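Local coordinates for protein mini spindles (Drosophila melanogaster, PDB 5VJC), which probably binds tubulin through its TOG domains and so promotes microtubule dynamics and mitotic spindle formation, at residues L89-Y101 with E133-I145. Numbering follows the deposited sequence.
Sequences LDLILKWLTLRFY and EGSSFVPHLLLKI
Two near-parallel helices of a HEAT-repeat TOG domain, 89-99 and 131-142, meet through Leu93, Thr97 and Phe100 on one side and Phe137 and His140 on the other. Leu93 CD2 sits over the centre of one face of the Phe137 ring, a CH-pi contact 3.9 Å from the centroid, while Thr97 CG2 reaches that ring's edge. Phe137 swings its ring out opposite the backbone N (chi1 177°), bringing CE1 within 3.8 Å of Phe100 CE2. HEAT-repeat domains are built from side-by-side helices of this kind; here segments 89-99 and 133-142 cross at 23° with axes 9.0 Å apart. Nearer the start of the segments, a water donates to both Asp90 O and Ser136 OG; the neighbouring carboxylates are salt-bridged to helix 13-22, Asp90 to Arg17 and Glu133 to Lys14, and Glu133 also hydrogen-bonds Tyr127 OH. Toward the C-terminal ends of the segments, Tyr101 OH and His140 ND1 hydrogen-bond at 2.7 Å in the planes of both rings, which meet rim to rim. Lys144, its chain bent at chi2 and chi3, passes beside Phe100 and donates NZ to Phe100 O at 2.8 Å, almost straight along the carbonyl (174°). A methionine here would probably leave that carbonyl without its ammonium donor.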
loop_
_atom_site.group_PDB
_atom_site.type_symbol
_atom_site.label_atom_id
_atom_site.label_comp_id
_atom_site.label_asym_id
_atom_site.label_seq_id
_atom_site.Cartn_x
_atom_site.Cartn_y
_atom_site.Cartn_z
ATOM N N LEU A 89 -13.911 1.354 -8.856
ATOM C CA LEU A 89 -12.638 1.538 -8.154
ATOM C C LEU A 89 -11.978 0.231 -7.731
ATOM O O LEU A 89 -10.763 0.057 -7.884
ATOM C CB LEU A 89 -12.839 2.418 -6.907
ATOM C CG LEU A 89 -11.584 2.675 -6.053
ATOM C CD1 LEU A 89 -10.476 3.416 -6.851
ATOM C CD2 LEU A 89 -11.953 3.435 -4.744
ATOM N N ASP A 90 -12.784 -0.666 -7.169
ATOM C CA ASP A 90 -12.278 -1.931 -6.645
ATOM C C ASP A 90 -11.616 -2.769 -7.751
ATOM O O ASP A 90 -10.552 -3.378 -7.530
ATOM C CB ASP A 90 -13.415 -2.712 -5.940
ATOM C CG ASP A 90 -14.581 -3.071 -6.886
ATOM O OD1 ASP A 90 -15.084 -2.175 -7.600
ATOM O OD2 ASP A 90 -14.988 -4.262 -6.910
ATOM N N LEU A 91 -12.208 -2.769 -8.948
ATOM C CA LEU A 91 -11.644 -3.491 -10.092
ATOM C C LEU A 91 -10.325 -2.859 -10.541
ATOM O O LEU A 91 -9.370 -3.559 -10.879
ATOM C CB LEU A 91 -12.627 -3.496 -11.277
ATOM C CG LEU A 91 -14.009 -4.085 -10.948
ATOM C CD1 LEU A 91 -15.000 -3.885 -12.117
ATOM C CD2 LEU A 91 -13.812 -5.555 -10.646
ATOM N N ILE A 92 -10.294 -1.537 -10.573
ATOM C CA ILE A 92 -9.093 -0.832 -11.034
ATOM C C ILE A 92 -7.943 -0.998 -10.034
ATOM O O ILE A 92 -6.793 -1.201 -10.447
ATOM C CB ILE A 92 -9.360 0.664 -11.266
ATOM C CG1 ILE A 92 -10.378 0.859 -12.401
ATOM C CG2 ILE A 92 -8.074 1.393 -11.612
ATOM C CD1 ILE A 92 -10.022 0.115 -13.667
ATOM N N LEU A 93 -8.251 -0.923 -8.735
ATOM C CA LEU A 93 -7.237 -1.156 -7.709
ATOM C C LEU A 93 -6.689 -2.575 -7.841
ATOM O O LEU A 93 -5.467 -2.770 -7.801
ATOM C CB LEU A 93 -7.785 -0.909 -6.288
ATOM C CG LEU A 93 -8.157 0.549 -5.954
ATOM C CD1 LEU A 93 -8.766 0.672 -4.567
ATOM C CD2 LEU A 93 -6.923 1.512 -6.099
ATOM N N LYS A 94 -7.582 -3.557 -8.019
ATOM C CA LYS A 94 -7.158 -4.951 -8.211
ATOM C C LYS A 94 -6.251 -5.112 -9.415
ATOM O O LYS A 94 -5.254 -5.843 -9.352
ATOM C CB LYS A 94 -8.357 -5.888 -8.369
ATOM C CG LYS A 94 -9.086 -6.201 -7.071
ATOM C CD LYS A 94 -10.341 -7.060 -7.313
ATOM C CE LYS A 94 -10.976 -7.441 -5.978
ATOM N NZ LYS A 94 -12.180 -8.311 -6.151
ATOM N N TRP A 95 -6.596 -4.454 -10.515
ATOM C CA TRP A 95 -5.793 -4.594 -11.735
ATOM C C TRP A 95 -4.381 -4.030 -11.497
ATOM O O TRP A 95 -3.398 -4.578 -11.976
ATOM C CB TRP A 95 -6.443 -3.885 -12.931
ATOM C CG TRP A 95 -5.602 -3.987 -14.183
ATOM C CD1 TRP A 95 -5.423 -5.098 -14.965
ATOM C CD2 TRP A 95 -4.809 -2.948 -14.780
ATOM N NE1 TRP A 95 -4.568 -4.810 -16.009
ATOM C CE2 TRP A 95 -4.186 -3.498 -15.923
ATOM C CE3 TRP A 95 -4.576 -1.601 -14.469
ATOM C CZ2 TRP A 95 -3.338 -2.757 -16.739
ATOM C CZ3 TRP A 95 -3.725 -0.863 -15.287
ATOM C CH2 TRP A 95 -3.121 -1.440 -16.405
ATOM N N LEU A 96 -4.292 -2.944 -10.744
ATOM C CA LEU A 96 -2.981 -2.370 -10.468
ATOM C C LEU A 96 -2.175 -3.280 -9.531
ATOM O O LEU A 96 -0.972 -3.422 -9.719
ATOM C CB LEU A 96 -3.122 -0.948 -9.911
ATOM C CG LEU A 96 -3.651 -0.056 -11.045
ATOM C CD1 LEU A 96 -4.318 1.194 -10.523
ATOM C CD2 LEU A 96 -2.513 0.272 -12.061
ATOM N N THR A 97 -2.827 -3.934 -8.571
ATOM C CA THR A 97 -2.101 -4.838 -7.681
ATOM C C THR A 97 -1.439 -5.969 -8.485
ATOM O O THR A 97 -0.361 -6.439 -8.111
ATOM C CB THR A 97 -2.992 -5.466 -6.568
ATOM O OG1 THR A 97 -3.935 -6.389 -7.132
ATOM C CG2 THR A 97 -3.722 -4.378 -5.728
ATOM N N LEU A 98 -2.059 -6.398 -9.588
ATOM C CA LEU A 98 -1.389 -7.378 -10.454
ATOM C C LEU A 98 -0.131 -6.795 -11.106
ATOM O O LEU A 98 0.900 -7.448 -11.162
ATOM C CB LEU A 98 -2.342 -7.891 -11.534
ATOM C CG LEU A 98 -3.580 -8.608 -11.019
ATOM C CD1 LEU A 98 -4.478 -8.916 -12.215
ATOM C CD2 LEU A 98 -3.216 -9.906 -10.266
ATOM N N ARG A 99 -0.223 -5.549 -11.565
ATOM C CA ARG A 99 0.906 -4.834 -12.157
ATOM C C ARG A 99 2.043 -4.545 -11.177
ATOM O O ARG A 99 3.167 -4.242 -11.590
ATOM C CB ARG A 99 0.429 -3.507 -12.769
ATOM C CG ARG A 99 -0.372 -3.726 -14.043
ATOM C CD ARG A 99 0.316 -4.814 -14.833
ATOM N NE ARG A 99 -0.529 -5.506 -15.798
ATOM C CZ ARG A 99 -1.653 -6.149 -15.511
ATOM N NH1 ARG A 99 -2.126 -6.165 -14.273
ATOM N NH2 ARG A 99 -2.333 -6.760 -16.481
ATOM N N PHE A 100 1.757 -4.620 -9.884
ATOM C CA PHE A 100 2.814 -4.426 -8.897
ATOM C C PHE A 100 3.786 -5.606 -8.866
ATOM O O PHE A 100 4.903 -5.470 -8.377
ATOM C CB PHE A 100 2.222 -4.197 -7.510
ATOM C CG PHE A 100 1.504 -2.877 -7.366
ATOM C CD1 PHE A 100 1.721 -1.848 -8.265
ATOM C CD2 PHE A 100 0.597 -2.677 -6.336
ATOM C CE1 PHE A 100 1.058 -0.625 -8.132
ATOM C CE2 PHE A 100 -0.072 -1.458 -6.194
ATOM C CZ PHE A 100 0.162 -0.435 -7.094
ATOM N N TYR A 101 3.368 -6.758 -9.385
ATOM C CA TYR A 101 4.234 -7.941 -9.388
ATOM C C TYR A 101 5.014 -8.095 -10.690
ATOM O O TYR A 101 5.948 -8.891 -10.774
ATOM C CB TYR A 101 3.412 -9.192 -9.107
ATOM C CG TYR A 101 2.918 -9.211 -7.687
ATOM C CD1 TYR A 101 1.728 -8.581 -7.339
ATOM C CD2 TYR A 101 3.666 -9.805 -6.682
ATOM C CE1 TYR A 101 1.273 -8.574 -6.034
ATOM C CE2 TYR A 101 3.224 -9.799 -5.371
ATOM C CZ TYR A 101 2.025 -9.187 -5.056
ATOM O OH TYR A 101 1.579 -9.186 -3.761
ATOM N N GLU A 133 -11.774 -2.742 -0.484
ATOM C CA GLU A 133 -10.891 -1.985 -1.365
ATOM C C GLU A 133 -9.527 -1.761 -0.698
ATOM O O GLU A 133 -8.491 -2.074 -1.290
ATOM C CB GLU A 133 -11.535 -0.663 -1.775
ATOM C CG GLU A 133 -12.688 -0.876 -2.764
ATOM C CD GLU A 133 -13.572 0.332 -2.951
ATOM O OE1 GLU A 133 -13.721 1.140 -2.004
ATOM O OE2 GLU A 133 -14.139 0.467 -4.058
ATOM N N GLY A 134 -9.527 -1.245 0.526
ATOM C CA GLY A 134 -8.305 -1.112 1.312
ATOM C C GLY A 134 -7.509 -2.408 1.445
ATOM O O GLY A 134 -6.303 -2.449 1.176
ATOM N N SER A 135 -8.181 -3.474 1.874
ATOM C CA SER A 135 -7.527 -4.766 2.093
ATOM C C SER A 135 -6.946 -5.374 0.824
ATOM O O SER A 135 -5.925 -6.037 0.863
ATOM C CB SER A 135 -8.518 -5.765 2.703
ATOM O OG SER A 135 -8.627 -5.522 4.083
ATOM N N SER A 136 -7.626 -5.173 -0.295
ATOM C CA SER A 136 -7.190 -5.769 -1.554
ATOM C C SER A 136 -5.975 -5.054 -2.110
ATOM O O SER A 136 -5.274 -5.593 -2.973
ATOM C CB SER A 136 -8.303 -5.705 -2.586
ATOM O OG SER A 136 -8.417 -4.364 -3.045
ATOM N N PHE A 137 -5.746 -3.830 -1.627
ATOM C CA PHE A 137 -4.860 -2.902 -2.312
ATOM C C PHE A 137 -3.582 -2.587 -1.540
ATOM O O PHE A 137 -2.501 -2.732 -2.074
ATOM C CB PHE A 137 -5.606 -1.598 -2.611
ATOM C CG PHE A 137 -4.750 -0.537 -3.250
ATOM C CD1 PHE A 137 -4.143 -0.761 -4.478
ATOM C CD2 PHE A 137 -4.554 0.692 -2.619
ATOM C CE1 PHE A 137 -3.332 0.234 -5.077
ATOM C CE2 PHE A 137 -3.764 1.692 -3.212
ATOM C CZ PHE A 137 -3.159 1.459 -4.436
ATOM N N VAL A 138 -3.722 -2.159 -0.292
ATOM C CA VAL A 138 -2.585 -1.649 0.483
ATOM C C VAL A 138 -1.403 -2.621 0.697
ATOM O O VAL A 138 -0.270 -2.198 0.543
ATOM C CB VAL A 138 -3.074 -1.130 1.848
ATOM C CG1 VAL A 138 -1.915 -0.550 2.689
ATOM C CG2 VAL A 138 -4.166 -0.093 1.627
ATOM N N PRO A 139 -1.652 -3.913 1.034
ATOM C CA PRO A 139 -0.499 -4.810 1.235
ATOM C C PRO A 139 0.375 -4.924 -0.010
ATOM O O PRO A 139 1.607 -5.020 0.084
ATOM C CB PRO A 139 -1.139 -6.174 1.547
ATOM C CG PRO A 139 -2.510 -5.878 1.947
ATOM C CD PRO A 139 -2.927 -4.586 1.325
ATOM N N HIS A 140 -0.285 -4.900 -1.169
ATOM C CA HIS A 140 0.387 -5.056 -2.433
ATOM C C HIS A 140 1.113 -3.789 -2.817
ATOM O O HIS A 140 2.226 -3.844 -3.357
ATOM C CB HIS A 140 -0.612 -5.462 -3.522
ATOM C CG HIS A 140 -1.366 -6.704 -3.187
ATOM N ND1 HIS A 140 -0.788 -7.954 -3.227
ATOM C CD2 HIS A 140 -2.639 -6.884 -2.758
ATOM C CE1 HIS A 140 -1.685 -8.857 -2.864
ATOM N NE2 HIS A 140 -2.815 -8.235 -2.573
ATOM N N LEU A 141 0.478 -2.649 -2.557
ATOM C CA LEU A 141 1.150 -1.376 -2.767
ATOM C C LEU A 141 2.413 -1.302 -1.910
ATOM O O LEU A 141 3.477 -0.963 -2.403
ATOM C CB LEU A 141 0.218 -0.216 -2.430
ATOM C CG LEU A 141 0.795 1.184 -2.274
ATOM C CD1 LEU A 141 1.203 1.740 -3.642
ATOM C CD2 LEU A 141 -0.259 2.122 -1.535
ATOM N N LEU A 142 2.283 -1.653 -0.632
ATOM C CA LEU A 142 3.401 -1.552 0.303
ATOM C C LEU A 142 4.603 -2.405 -0.094
ATOM O O LEU A 142 5.737 -2.061 0.241
ATOM C CB LEU A 142 2.955 -1.927 1.709
ATOM C CG LEU A 142 2.472 -0.730 2.525
ATOM C CD1 LEU A 142 1.600 -1.212 3.666
ATOM C CD2 LEU A 142 3.676 0.048 3.067
ATOM N N LEU A 143 4.348 -3.508 -0.798
ATOM C CA LEU A 143 5.408 -4.358 -1.333
ATOM C C LEU A 143 6.421 -3.595 -2.159
ATOM O O LEU A 143 7.577 -3.977 -2.216
ATOM C CB LEU A 143 4.827 -5.484 -2.197
ATOM C CG LEU A 143 4.309 -6.700 -1.426
ATOM C CD1 LEU A 143 3.900 -7.772 -2.420
ATOM C CD2 LEU A 143 5.362 -7.245 -0.444
ATOM N N LYS A 144 5.979 -2.525 -2.810
ATOM C CA LYS A 144 6.866 -1.744 -3.654
ATOM C C LYS A 144 7.590 -0.607 -2.902
ATOM O O LYS A 144 8.394 0.109 -3.497
ATOM C CB LYS A 144 6.088 -1.155 -4.832
ATOM C CG LYS A 144 5.233 -2.138 -5.621
ATOM C CD LYS A 144 5.864 -3.523 -5.750
ATOM C CE LYS A 144 6.901 -3.588 -6.825
ATOM N NZ LYS A 144 7.289 -5.019 -7.042
ATOM N N ILE A 145 7.326 -0.430 -1.614
ATOM C CA ILE A 145 7.905 0.739 -0.937
ATOM C C ILE A 145 9.422 0.566 -0.805
ATOM O O ILE A 145 10.160 1.543 -0.645
ATOM C CB ILE A 145 7.296 1.006 0.449
ATOM C CG1 ILE A 145 7.485 2.483 0.827
ATOM C CG2 ILE A 145 7.904 0.085 1.513
ATOM C CD1 ILE A 145 6.835 2.881 2.142
HETATM O O HOH W 1 -10.433 -3.667 -4.648
#